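Local coordinates for protein probable hydrogenase maturation factor HypB (Methanocaldococcus jannaschii, PDB 2HF9) that binds GTP as a homodimer and, as in its relatives, probably hydrolyses it slowly to support nickel insertion into [NiFe] hydrogenases, at residues T52-K63 with D80-A89; V127-D135 with T155-T165. One frame throughout, in Å; residues are numbered along the deposited sequence.

Interaction 1: residues T52-K63 with D80-A89; sequences TLLIEKLIDNLK and DAERMEKHGA. With MG (magnesium ion), chain C; GSP (5'-guanosine-diphosphate-monothiophosphate), chain E.
With OG1 turned back beside the backbone N (chi1 -58°), Thr-52 of helix 51-62 meets Asp-80 of helix 78-85 at a shared magnesium ion, while its CG2, anti to that nitrogen, is laid over the centre of one face of the Arg-83 guanidinium. A bend at chi3 (72°) swings this guanidinium toward the nucleotide: NH1 donates to O2A of the alpha-phosphate at 2.9 Å, and NH2 donates to Glu-56 OE2 at 3.0 Å in a salt bridge; OE2 lies near the guanidinium plane, while NH2 comes to the carboxylate from above its plane. The other carboxylate oxygen, Glu-56 OE1, forms a salt bridge 2.7 Å from Lys-86 NZ and accepts a weak, bent bond from His-87 NE2. Thr-52 closes the Walker A P-loop of this SIMIBI-class GTPase, and the two helices run nearly parallel (19°), with Thr-52 and Asp-80 side by side at the magnesium and phosphate end. Thr-52 OG1 and Asp-80 OD2 each bind magnesium at 2.1 Å, beside O2B and O3G of the nucleotide, a water and Glu-125; Asp-80 OD1 also pairs with Lys-158 of the second subunit. Farther down, the His-87 ring receives Glu-56 CB over one face and is fixed in rotation at its edge, where ND1 donates to the syn side of Asp-60 OD1 at 2.6 Å. Gly-88 ends the helix there in a Schellman motif. Toward the sheet the chemistry turns apolar: Ile-55 CD1 lies 4.0 Å from Met-84 CE, and Ile-59, its CD1 3.9 Å from Ala-89 CB, also touches Cys-70 of strand 68-74.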
loop_
_atom_site.group_PDB
_atom_site.type_symbol
_atom_site.label_atom_id
_atom_site.label_comp_id
_atom_site.label_asym_id
_atom_site.label_seq_id
_atom_site.Cartn_x
_atom_site.Cartn_y
_atom_site.Cartn_z
ATOM N N THR A 52 4.030 -1.622 -12.588
ATOM C CA THR A 52 4.642 -0.947 -13.736
ATOM C C THR A 52 5.625 -1.859 -14.456
ATOM O O THR A 52 5.579 -1.968 -15.679
ATOM C CB THR A 52 5.310 0.376 -13.348
ATOM O OG1 THR A 52 4.332 1.233 -12.750
ATOM C CG2 THR A 52 5.881 1.071 -14.584
ATOM N N LEU A 53 6.491 -2.529 -13.698
ATOM C CA LEU A 53 7.439 -3.467 -14.294
ATOM C C LEU A 53 6.726 -4.584 -15.063
ATOM O O LEU A 53 7.171 -4.974 -16.140
ATOM C CB LEU A 53 8.390 -4.040 -13.243
ATOM C CG LEU A 53 9.622 -4.801 -13.757
ATOM C CD1 LEU A 53 10.414 -4.009 -14.802
ATOM C CD2 LEU A 53 10.519 -5.193 -12.589
ATOM N N LEU A 54 5.619 -5.082 -14.515
ATOM C CA LEU A 54 4.798 -6.081 -15.199
ATOM C C LEU A 54 4.225 -5.531 -16.502
ATOM O O LEU A 54 4.292 -6.189 -17.545
ATOM C CB LEU A 54 3.668 -6.585 -14.291
ATOM C CG LEU A 54 2.692 -7.612 -14.888
ATOM C CD1 LEU A 54 3.417 -8.874 -15.375
ATOM C CD2 LEU A 54 1.595 -7.967 -13.891
ATOM N N ILE A 55 3.665 -4.324 -16.436
ATOM C CA ILE A 55 3.086 -3.671 -17.613
ATOM C C ILE A 55 4.162 -3.447 -18.686
ATOM O O ILE A 55 3.935 -3.723 -19.873
ATOM C CB ILE A 55 2.345 -2.357 -17.227
ATOM C CG1 ILE A 55 0.988 -2.687 -16.593
ATOM C CG2 ILE A 55 2.154 -1.443 -18.446
ATOM C CD1 ILE A 55 0.321 -1.519 -15.885
ATOM N N GLU A 56 5.333 -2.984 -18.252
ATOM C CA GLU A 56 6.487 -2.788 -19.139
ATOM C C GLU A 56 6.853 -4.075 -19.870
ATOM O O GLU A 56 7.004 -4.076 -21.091
ATOM C CB GLU A 56 7.703 -2.283 -18.357
ATOM C CG GLU A 56 7.608 -0.836 -17.909
ATOM C CD GLU A 56 8.861 -0.370 -17.195
ATOM O OE1 GLU A 56 9.547 0.518 -17.730
ATOM O OE2 GLU A 56 9.173 -0.901 -16.114
ATOM N N LYS A 57 6.980 -5.166 -19.116
ATOM C CA LYS A 57 7.295 -6.474 -19.690
ATOM C C LYS A 57 6.204 -6.958 -20.642
ATOM O O LYS A 57 6.505 -7.514 -21.700
ATOM C CB LYS A 57 7.556 -7.517 -18.591
ATOM C CG LYS A 57 8.815 -7.269 -17.757
ATOM C CD LYS A 57 10.081 -7.408 -18.582
ATOM C CE LYS A 57 11.328 -7.296 -17.722
ATOM N NZ LYS A 57 12.550 -7.423 -18.572
ATOM N N LEU A 58 4.942 -6.747 -20.265
ATOM C CA LEU A 58 3.817 -7.105 -21.132
ATOM C C LEU A 58 3.809 -6.330 -22.451
ATOM O O LEU A 58 3.596 -6.922 -23.516
ATOM C CB LEU A 58 2.481 -6.949 -20.402
ATOM C CG LEU A 58 2.175 -7.978 -19.305
ATOM C CD1 LEU A 58 0.915 -7.576 -18.555
ATOM C CD2 LEU A 58 2.032 -9.387 -19.870
ATOM N N ILE A 59 4.041 -5.019 -22.381
ATOM C CA ILE A 59 4.185 -4.190 -23.586
ATOM C C ILE A 59 5.267 -4.755 -24.514
ATOM O O ILE A 59 4.997 -5.047 -25.681
ATOM C CB ILE A 59 4.494 -2.707 -23.248
ATOM C CG1 ILE A 59 3.299 -2.055 -22.545
ATOM C CG2 ILE A 59 4.843 -1.913 -24.524
ATOM C CD1 ILE A 59 3.650 -0.780 -21.784
ATOM N N ASP A 60 6.478 -4.921 -23.983
ATOM C CA ASP A 60 7.615 -5.442 -24.755
ATOM C C ASP A 60 7.294 -6.742 -25.485
ATOM O O ASP A 60 7.708 -6.943 -26.628
ATOM C CB ASP A 60 8.822 -5.682 -23.842
ATOM C CG ASP A 60 9.465 -4.400 -23.367
ATOM O OD1 ASP A 60 9.044 -3.315 -23.809
ATOM O OD2 ASP A 60 10.402 -4.479 -22.543
ATOM N N ASN A 61 6.553 -7.620 -24.819
ATOM C CA ASN A 61 6.353 -8.967 -25.328
ATOM C C ASN A 61 5.069 -9.172 -26.131
ATOM O O ASN A 61 4.900 -10.206 -26.775
ATOM C CB ASN A 61 6.526 -9.988 -24.194
ATOM C CG ASN A 61 7.976 -10.084 -23.731
ATOM O OD1 ASN A 61 8.824 -10.636 -24.437
ATOM N ND2 ASN A 61 8.273 -9.517 -22.560
ATOM N N LEU A 62 4.198 -8.164 -26.138
ATOM C CA LEU A 62 2.923 -8.254 -26.853
ATOM C C LEU A 62 2.769 -7.224 -27.973
ATOM O O LEU A 62 1.837 -7.323 -28.776
ATOM C CB LEU A 62 1.744 -8.135 -25.875
ATOM C CG LEU A 62 1.499 -9.277 -24.887
ATOM C CD1 LEU A 62 0.489 -8.852 -23.815
ATOM C CD2 LEU A 62 1.042 -10.541 -25.599
ATOM N N LYS A 63 3.679 -6.253 -28.033
ATOM C CA LYS A 63 3.544 -5.135 -28.983
ATOM C C LYS A 63 3.675 -5.552 -30.453
ATOM O O LYS A 63 3.245 -4.820 -31.344
ATOM C CB LYS A 63 4.508 -3.990 -28.651
ATOM C CG LYS A 63 5.988 -4.310 -28.788
ATOM C CD LYS A 63 6.826 -3.143 -28.294
ATOM C CE LYS A 63 8.293 -3.331 -28.624
ATOM N NZ LYS A 63 9.113 -2.225 -28.054
ATOM N N ASP A 80 5.393 6.731 -13.755
ATOM C CA ASP A 80 5.023 5.495 -14.439
ATOM C C ASP A 80 4.616 5.714 -15.887
ATOM O O ASP A 80 4.850 4.846 -16.732
ATOM C CB ASP A 80 3.930 4.765 -13.671
ATOM C CG ASP A 80 4.419 4.242 -12.336
ATOM O OD1 ASP A 80 5.637 4.323 -12.054
ATOM O OD2 ASP A 80 3.588 3.732 -11.568
ATOM N N ALA A 81 4.006 6.864 -16.168
ATOM C CA ALA A 81 3.670 7.234 -17.543
ATOM C C ALA A 81 4.931 7.250 -18.412
ATOM O O ALA A 81 4.951 6.648 -19.488
ATOM C CB ALA A 81 2.969 8.587 -17.584
ATOM N N GLU A 82 5.978 7.919 -17.926
ATOM C CA GLU A 82 7.258 8.019 -18.641
ATOM C C GLU A 82 7.900 6.647 -18.876
ATOM O O GLU A 82 8.462 6.390 -19.950
ATOM C CB GLU A 82 8.221 8.960 -17.907
ATOM C CG GLU A 82 7.868 10.444 -18.054
ATOM C CD GLU A 82 8.674 11.355 -17.138
ATOM O OE1 GLU A 82 9.727 10.922 -16.620
ATOM O OE2 GLU A 82 8.254 12.518 -16.940
ATOM N N ARG A 83 7.798 5.768 -17.879
ATOM C CA ARG A 83 8.279 4.385 -18.000
ATOM C C ARG A 83 7.553 3.618 -19.105
ATOM O O ARG A 83 8.191 2.960 -19.924
ATOM C CB ARG A 83 8.187 3.644 -16.659
ATOM C CG ARG A 83 9.382 3.891 -15.742
ATOM C CD ARG A 83 9.168 3.359 -14.329
ATOM N NE ARG A 83 9.211 1.896 -14.254
ATOM C CZ ARG A 83 9.044 1.193 -13.135
ATOM N NH1 ARG A 83 8.820 1.802 -11.978
ATOM N NH2 ARG A 83 9.093 -0.133 -13.176
ATOM N N MET A 84 6.225 3.718 -19.141
ATOM C CA MET A 84 5.429 3.028 -20.158
ATOM C C MET A 84 5.639 3.598 -21.555
ATOM O O MET A 84 5.589 2.862 -22.544
ATOM C CB MET A 84 3.948 3.067 -19.799
ATOM C CG MET A 84 3.618 2.327 -18.524
ATOM S SD MET A 84 1.944 2.666 -17.993
ATOM C CE MET A 84 2.030 2.042 -16.318
ATOM N N GLU A 85 5.867 4.909 -21.621
ATOM C CA GLU A 85 6.106 5.614 -22.880
ATOM C C GLU A 85 7.352 5.131 -23.627
ATOM O O GLU A 85 7.317 4.968 -24.847
ATOM C CB GLU A 85 6.183 7.126 -22.642
ATOM C CG GLU A 85 4.831 7.812 -22.571
ATOM C CD GLU A 85 4.921 9.297 -22.239
ATOM O OE1 GLU A 85 6.037 9.864 -22.238
ATOM O OE2 GLU A 85 3.864 9.902 -21.978
ATOM N N LYS A 86 8.443 4.891 -22.901
ATOM C CA LYS A 86 9.692 4.457 -23.537
ATOM C C LYS A 86 9.613 3.029 -24.096
ATOM O O LYS A 86 10.464 2.620 -24.887
ATOM C CB LYS A 86 10.904 4.640 -22.608
ATOM C CG LYS A 86 10.886 3.810 -21.339
ATOM C CD LYS A 86 12.288 3.635 -20.764
ATOM C CE LYS A 86 12.242 3.305 -19.276
ATOM N NZ LYS A 86 11.375 2.127 -18.954
ATOM N N HIS A 87 8.578 2.289 -23.695
ATOM C CA HIS A 87 8.345 0.935 -24.198
ATOM C C HIS A 87 7.445 0.894 -25.438
ATOM O O HIS A 87 7.158 -0.180 -25.967
ATOM C CB HIS A 87 7.803 0.031 -23.086
ATOM C CG HIS A 87 8.817 -0.291 -22.033
ATOM N ND1 HIS A 87 9.613 -1.415 -22.085
ATOM C CD2 HIS A 87 9.180 0.374 -20.913
ATOM C CE1 HIS A 87 10.418 -1.432 -21.038
ATOM N NE2 HIS A 87 10.172 -0.360 -20.307
ATOM N N GLY A 88 7.013 2.065 -25.901
ATOM C CA GLY A 88 6.258 2.175 -27.153
ATOM C C GLY A 88 4.746 2.082 -27.034
ATOM O O GLY A 88 4.063 1.704 -27.991
ATOM N N ALA A 89 4.218 2.419 -25.861
ATOM C CA ALA A 89 2.775 2.475 -25.667
ATOM C C ALA A 89 2.315 3.924 -25.646
ATOM O O ALA A 89 3.065 4.817 -25.245
ATOM C CB ALA A 89 2.374 1.775 -24.378
HETATM MG MG MG C . 3.943 1.781 -10.799
HETATM P PG GSP E . 3.886 1.929 -7.600
HETATM O O3B GSP E . 4.811 0.614 -7.676
HETATM S S1G GSP E . 2.620 1.683 -6.456
HETATM O O2G GSP E . 4.811 3.072 -7.143
HETATM O O3G GSP E . 3.331 2.235 -9.001
HETATM P PB GSP E . 4.626 -0.580 -8.745
HETATM O O1B GSP E . 3.684 -1.571 -8.186
HETATM O O2B GSP E . 4.242 -0.112 -10.089
HETATM P PA GSP E . 7.338 -1.110 -9.662
HETATM O O1A GSP E . 7.106 -1.718 -10.994
HETATM O O2A GSP E . 7.745 0.315 -9.768
HETATM O O3A GSP E . 6.072 -1.296 -8.685
HETATM O "O5'" GSP E . 8.419 -2.002 -8.886
HETATM C "C5'" GSP E . 8.812 -1.687 -7.564
HETATM C "C4'" GSP E . 10.237 -2.173 -7.319
HETATM O "O4'" GSP E . 10.278 -3.588 -7.251
HETATM C "C3'" GSP E . 11.208 -1.770 -8.417
HETATM O "O3'" GSP E . 12.413 -1.437 -7.765
HETATM C "C2'" GSP E . 11.386 -3.027 -9.239
HETATM O "O2'" GSP E . 12.662 -3.112 -9.814
HETATM C "C1'" GSP E . 11.201 -4.111 -8.194
HETATM N N9 GSP E . 10.639 -5.389 -8.657
HETATM C C8 GSP E . 9.444 -5.613 -9.297
HETATM N N7 GSP E . 9.313 -6.947 -9.478
HETATM C C5 GSP E . 10.391 -7.571 -8.950
HETATM C C6 GSP E . 10.760 -8.912 -8.856
HETATM O O6 GSP E . 10.032 -9.791 -9.314
HETATM N N1 GSP E . 11.951 -9.245 -8.236
HETATM C C2 GSP E . 12.771 -8.254 -7.720
HETATM N N2 GSP E . 13.917 -8.578 -7.131
HETATM N N3 GSP E . 12.400 -6.925 -7.812
HETATM C C4 GSP E . 11.226 -6.598 -8.417
HETATM O O HOH W 1 5.899 2.216 -10.405
#

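Interaction 2: residues V127-D135 with T155-T165; sequences VGNLICPAD and TIEKHPGIMKT. With GSP (5'-guanosine-diphosphate-monothiophosphate), chain H.
The loop after strand 121-125, which carries the zinc-binding Cys-132, packs on the turn and short helix 160-163 through Leu-130 and Ala-134. Leu-130 carries most of the contact: its CD1 sits over one face of the His-159 ring, 4.0 Å from the centroid, in a CH-pi contact displaced toward the rim, and also reaches Thr-155 CG2 at 3.8 Å. The other branch, CD2, crosses to Ile-162 CG2 at 3.9 Å. Ile-162 holds CG1 anti to its backbone N (chi1 -163°), which sends that branch alongside Ala-134, whose CB lies 3.9 Å from Ile-162 CB. One water joins the two backbones, donating to Leu-130 O at 2.7 Å and accepting from Ile-162 N. Within the loop, Asn-129 OD1 accepts Ile-131 N at 2.8 Å in an Asx turn and also Cys-132 N, from above its carbonyl plane, extending it to an Asx motif. His-159 ND1 is buried with no polar partner. Cys-132 is disulfide-linked to Cys-100, whereas Lys-158 makes a salt bridge to Asp-74 of the second subunit and a weak bond to O2G of a nucleotide held mainly by that subunit. Underneath, Leu-130, Thr-155 and Met-163 rest on Ile-147 of strand 142-148, Pro-133 and Ile-162 touch Met-44 of strand 39-45, and Ile-156 and Pro-160 face helix 184-194.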
loop_
_atom_site.group_PDB
_atom_site.type_symbol
_atom_site.label_atom_id
_atom_site.label_comp_id
_atom_site.label_asym_id
_atom_site.label_seq_id
_atom_site.Cartn_x
_atom_site.Cartn_y
_atom_site.Cartn_z
ATOM N N VAL A 127 -4.170 3.045 -8.669
ATOM C CA VAL A 127 -3.337 3.550 -7.578
ATOM C C VAL A 127 -2.961 2.384 -6.647
ATOM O O VAL A 127 -3.728 1.429 -6.506
ATOM C CB VAL A 127 -4.008 4.714 -6.803
ATOM C CG1 VAL A 127 -4.733 5.673 -7.754
ATOM C CG2 VAL A 127 -4.962 4.186 -5.775
ATOM N N GLY A 128 -1.772 2.452 -6.049
ATOM C CA GLY A 128 -1.293 1.401 -5.144
ATOM C C GLY A 128 -2.003 1.426 -3.803
ATOM O O GLY A 128 -1.714 2.271 -2.958
ATOM N N ASN A 129 -2.931 0.486 -3.620
ATOM C CA ASN A 129 -3.827 0.437 -2.467
ATOM C C ASN A 129 -4.603 -0.870 -2.552
ATOM O O ASN A 129 -5.145 -1.197 -3.612
ATOM C CB ASN A 129 -4.806 1.626 -2.496
ATOM C CG ASN A 129 -5.508 1.866 -1.156
ATOM O OD1 ASN A 129 -6.212 1.000 -0.632
ATOM N ND2 ASN A 129 -5.335 3.065 -0.612
ATOM N N LEU A 130 -4.656 -1.612 -1.447
ATOM C CA LEU A 130 -5.376 -2.888 -1.414
ATOM C C LEU A 130 -6.787 -2.796 -0.825
ATOM O O LEU A 130 -7.450 -3.819 -0.639
ATOM C CB LEU A 130 -4.562 -3.953 -0.663
ATOM C CG LEU A 130 -3.339 -4.579 -1.339
ATOM C CD1 LEU A 130 -2.680 -5.571 -0.390
ATOM C CD2 LEU A 130 -3.697 -5.263 -2.664
ATOM N N ILE A 131 -7.245 -1.580 -0.540
ATOM C CA ILE A 131 -8.559 -1.368 0.071
ATOM C C ILE A 131 -9.585 -0.771 -0.904
ATOM O O ILE A 131 -10.508 -1.473 -1.329
ATOM C CB ILE A 131 -8.462 -0.531 1.386
ATOM C CG1 ILE A 131 -7.842 -1.357 2.517
ATOM C CG2 ILE A 131 -9.831 -0.053 1.843
ATOM C CD1 ILE A 131 -6.352 -1.223 2.639
ATOM N N CYS A 132 -9.403 0.502 -1.269
ATOM C CA CYS A 132 -10.404 1.266 -2.037
ATOM C C CYS A 132 -10.741 0.748 -3.440
ATOM O O CYS A 132 -11.920 0.729 -3.810
ATOM C CB CYS A 132 -10.000 2.735 -2.154
ATOM S SG CYS A 132 -9.415 3.515 -0.651
ATOM N N PRO A 133 -9.718 0.363 -4.240
ATOM C CA PRO A 133 -10.011 -0.070 -5.612
ATOM C C PRO A 133 -10.931 -1.290 -5.723
ATOM O O PRO A 133 -11.496 -1.532 -6.791
ATOM C CB PRO A 133 -8.621 -0.396 -6.179
ATOM C CG PRO A 133 -7.671 0.385 -5.341
ATOM C CD PRO A 133 -8.268 0.330 -3.969
ATOM N N ALA A 134 -11.086 -2.041 -4.634
ATOM C CA ALA A 134 -11.929 -3.237 -4.627
ATOM C C ALA A 134 -13.365 -2.947 -5.068
ATOM O O ALA A 134 -13.954 -3.721 -5.826
ATOM C CB ALA A 134 -11.917 -3.888 -3.252
ATOM N N ASP A 135 -13.911 -1.823 -4.602
ATOM C CA ASP A 135 -15.308 -1.460 -4.861
ATOM C C ASP A 135 -15.535 -0.670 -6.151
ATOM O O ASP A 135 -16.681 -0.403 -6.515
ATOM C CB ASP A 135 -15.879 -0.671 -3.677
ATOM C CG ASP A 135 -15.980 -1.501 -2.407
ATOM O OD1 ASP A 135 -16.139 -2.740 -2.497
ATOM O OD2 ASP A 135 -15.906 -0.905 -1.312
ATOM N N THR A 155 -0.293 -11.110 3.568
ATOM C CA THR A 155 -0.889 -10.036 2.769
ATOM C C THR A 155 -2.187 -10.427 2.052
ATOM O O THR A 155 -3.131 -9.631 1.985
ATOM C CB THR A 155 0.153 -9.481 1.769
ATOM O OG1 THR A 155 1.261 -8.954 2.509
ATOM C CG2 THR A 155 -0.435 -8.376 0.905
ATOM N N ILE A 156 -2.242 -11.651 1.532
ATOM C CA ILE A 156 -3.453 -12.122 0.855
ATOM C C ILE A 156 -4.597 -12.365 1.851
ATOM O O ILE A 156 -5.713 -11.891 1.636
ATOM C CB ILE A 156 -3.181 -13.356 -0.044
ATOM C CG1 ILE A 156 -2.200 -12.973 -1.160
ATOM C CG2 ILE A 156 -4.485 -13.900 -0.635
ATOM C CD1 ILE A 156 -1.503 -14.134 -1.827
ATOM N N GLU A 157 -4.320 -13.060 2.951
ATOM C CA GLU A 157 -5.386 -13.326 3.923
ATOM C C GLU A 157 -5.806 -12.101 4.746
ATOM O O GLU A 157 -6.908 -12.073 5.299
ATOM C CB GLU A 157 -5.117 -14.572 4.784
ATOM C CG GLU A 157 -3.832 -14.605 5.585
ATOM C CD GLU A 157 -3.732 -15.865 6.444
ATOM O OE1 GLU A 157 -4.774 -16.509 6.697
ATOM O OE2 GLU A 157 -2.613 -16.213 6.869
ATOM N N LYS A 158 -4.938 -11.085 4.783
ATOM C CA LYS A 158 -5.237 -9.809 5.439
ATOM C C LYS A 158 -6.117 -8.882 4.605
ATOM O O LYS A 158 -6.645 -7.897 5.126
ATOM C CB LYS A 158 -3.946 -9.070 5.794
ATOM C CG LYS A 158 -3.381 -9.378 7.164
ATOM C CD LYS A 158 -1.993 -8.756 7.301
ATOM C CE LYS A 158 -1.640 -8.453 8.743
ATOM N NZ LYS A 158 -1.818 -7.014 9.089
ATOM N N HIS A 159 -6.258 -9.172 3.312
ATOM C CA HIS A 159 -7.062 -8.326 2.425
ATOM C C HIS A 159 -7.949 -9.152 1.483
ATOM O O HIS A 159 -7.831 -9.029 0.261
ATOM C CB HIS A 159 -6.163 -7.374 1.618
ATOM C CG HIS A 159 -5.184 -6.608 2.453
ATOM N ND1 HIS A 159 -5.453 -5.350 2.951
ATOM C CD2 HIS A 159 -3.933 -6.919 2.873
ATOM C CE1 HIS A 159 -4.415 -4.924 3.648
ATOM N NE2 HIS A 159 -3.480 -5.856 3.618
ATOM N N PRO A 160 -8.857 -9.979 2.047
ATOM C CA PRO A 160 -9.644 -10.887 1.206
ATOM C C PRO A 160 -10.631 -10.166 0.277
ATOM O O PRO A 160 -10.955 -10.691 -0.789
ATOM C CB PRO A 160 -10.379 -11.764 2.226
ATOM C CG PRO A 160 -10.473 -10.923 3.454
ATOM C CD PRO A 160 -9.214 -10.107 3.475
ATOM N N GLY A 161 -11.076 -8.974 0.676
ATOM C CA GLY A 161 -12.009 -8.166 -0.114
ATOM C C GLY A 161 -11.564 -7.886 -1.536
ATOM O O GLY A 161 -12.287 -8.202 -2.493
ATOM N N ILE A 162 -10.373 -7.304 -1.688
ATOM C CA ILE A 162 -9.842 -7.010 -3.026
ATOM C C ILE A 162 -9.489 -8.289 -3.792
ATOM O O ILE A 162 -9.670 -8.353 -5.009
ATOM C CB ILE A 162 -8.638 -6.013 -2.999
ATOM C CG1 ILE A 162 -8.402 -5.411 -4.397
ATOM C CG2 ILE A 162 -7.377 -6.672 -2.429
ATOM C CD1 ILE A 162 -7.415 -4.247 -4.430
ATOM N N MET A 163 -9.003 -9.298 -3.063
ATOM C CA MET A 163 -8.621 -10.585 -3.652
ATOM C C MET A 163 -9.793 -11.254 -4.347
ATOM O O MET A 163 -9.630 -11.856 -5.406
ATOM C CB MET A 163 -8.020 -11.527 -2.601
ATOM C CG MET A 163 -6.711 -11.049 -2.003
ATOM S SD MET A 163 -5.414 -10.721 -3.214
ATOM C CE MET A 163 -4.364 -9.666 -2.226
ATOM N N LYS A 164 -10.978 -11.125 -3.755
ATOM C CA LYS A 164 -12.205 -11.682 -4.332
ATOM C C LYS A 164 -12.643 -10.987 -5.620
ATOM O O LYS A 164 -13.462 -11.527 -6.368
ATOM C CB LYS A 164 -13.344 -11.649 -3.311
ATOM C CG LYS A 164 -13.138 -12.561 -2.117
ATOM C CD LYS A 164 -14.375 -12.570 -1.233
ATOM C CE LYS A 164 -14.077 -13.179 0.125
ATOM N NZ LYS A 164 -13.549 -12.151 1.075
ATOM N N THR A 165 -12.106 -9.795 -5.875
ATOM C CA THR A 165 -12.457 -9.041 -7.086
ATOM C C THR A 165 -11.490 -9.329 -8.240
ATOM O O THR A 165 -11.709 -8.889 -9.369
ATOM C CB THR A 165 -12.543 -7.508 -6.823
ATOM O OG1 THR A 165 -11.225 -6.958 -6.680
ATOM C CG2 THR A 165 -13.355 -7.216 -5.561
HETATM P PG GSP H . 0.960 -4.648 7.392
HETATM O O3B GSP H . 2.544 -4.926 7.327
HETATM S S1G GSP H . 0.519 -3.269 6.456
HETATM O O2G GSP H . 0.297 -5.929 6.847
HETATM O O3G GSP H . 0.549 -4.442 8.855
HETATM P PB GSP H . 3.650 -4.272 8.301
HETATM O O1B GSP H . 3.993 -2.935 7.776
HETATM O O2B GSP H . 3.258 -4.272 9.722
HETATM P PA GSP H . 5.420 -6.494 8.847
HETATM O O1A GSP H . 6.030 -6.105 10.135
HETATM O O2A GSP H . 4.340 -7.499 9.014
HETATM O O3A GSP H . 4.941 -5.199 8.024
HETATM O "O5'" GSP H . 6.579 -7.034 7.871
HETATM C "C5'" GSP H . 6.272 -7.543 6.588
HETATM C "C4'" GSP H . 7.363 -8.527 6.175
HETATM O "O4'" GSP H . 8.585 -7.836 5.971
HETATM C "C3'" GSP H . 7.632 -9.564 7.255
HETATM O "O3'" GSP H . 7.812 -10.802 6.610
HETATM C "C2'" GSP H . 8.926 -9.117 7.904
HETATM O "O2'" GSP H . 9.672 -10.213 8.366
HETATM C "C1'" GSP H . 9.618 -8.406 6.755
HETATM N N9 GSP H . 10.565 -7.346 7.142
HETATM C C8 GSP H . 10.324 -6.212 7.881
HETATM N N7 GSP H . 11.480 -5.510 7.959
HETATM C C5 GSP H . 12.443 -6.168 7.274
HETATM C C6 GSP H . 13.791 -5.907 7.022
HETATM O O6 GSP H . 14.332 -4.900 7.468
HETATM N N1 GSP H . 14.527 -6.796 6.263
HETATM C C2 GSP H . 13.936 -7.938 5.756
HETATM N N2 GSP H . 14.639 -8.795 5.028
HETATM N N3 GSP H . 12.602 -8.191 6.008
HETATM C C4 GSP H . 11.871 -7.321 6.751
HETATM O O HOH W 2 -9.420 -5.412 0.168
#

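Both contacts belong to one nucleotide-binding domain but lie on opposite sides of the chain's centre, about 24 Å apart between centres, and do not touch. Interaction 1 pairs two helices that flank the sheet; it is partly buried, with a salt-bridge network through its middle, a metal site at one end and an apolar side toward the sheet. Interaction 2 is more deeply buried, joins a loop to a turn and short helix, and relies on aliphatic and CH-pi contacts plus a bridging water. The two draw together through dimerisation: Lys-158 in 155-165 reaches, by weak bonds, the gamma-phosphate and, at long range, Asp-80 of the second subunit, so one chain's interaction 2 borders the other's interaction 1.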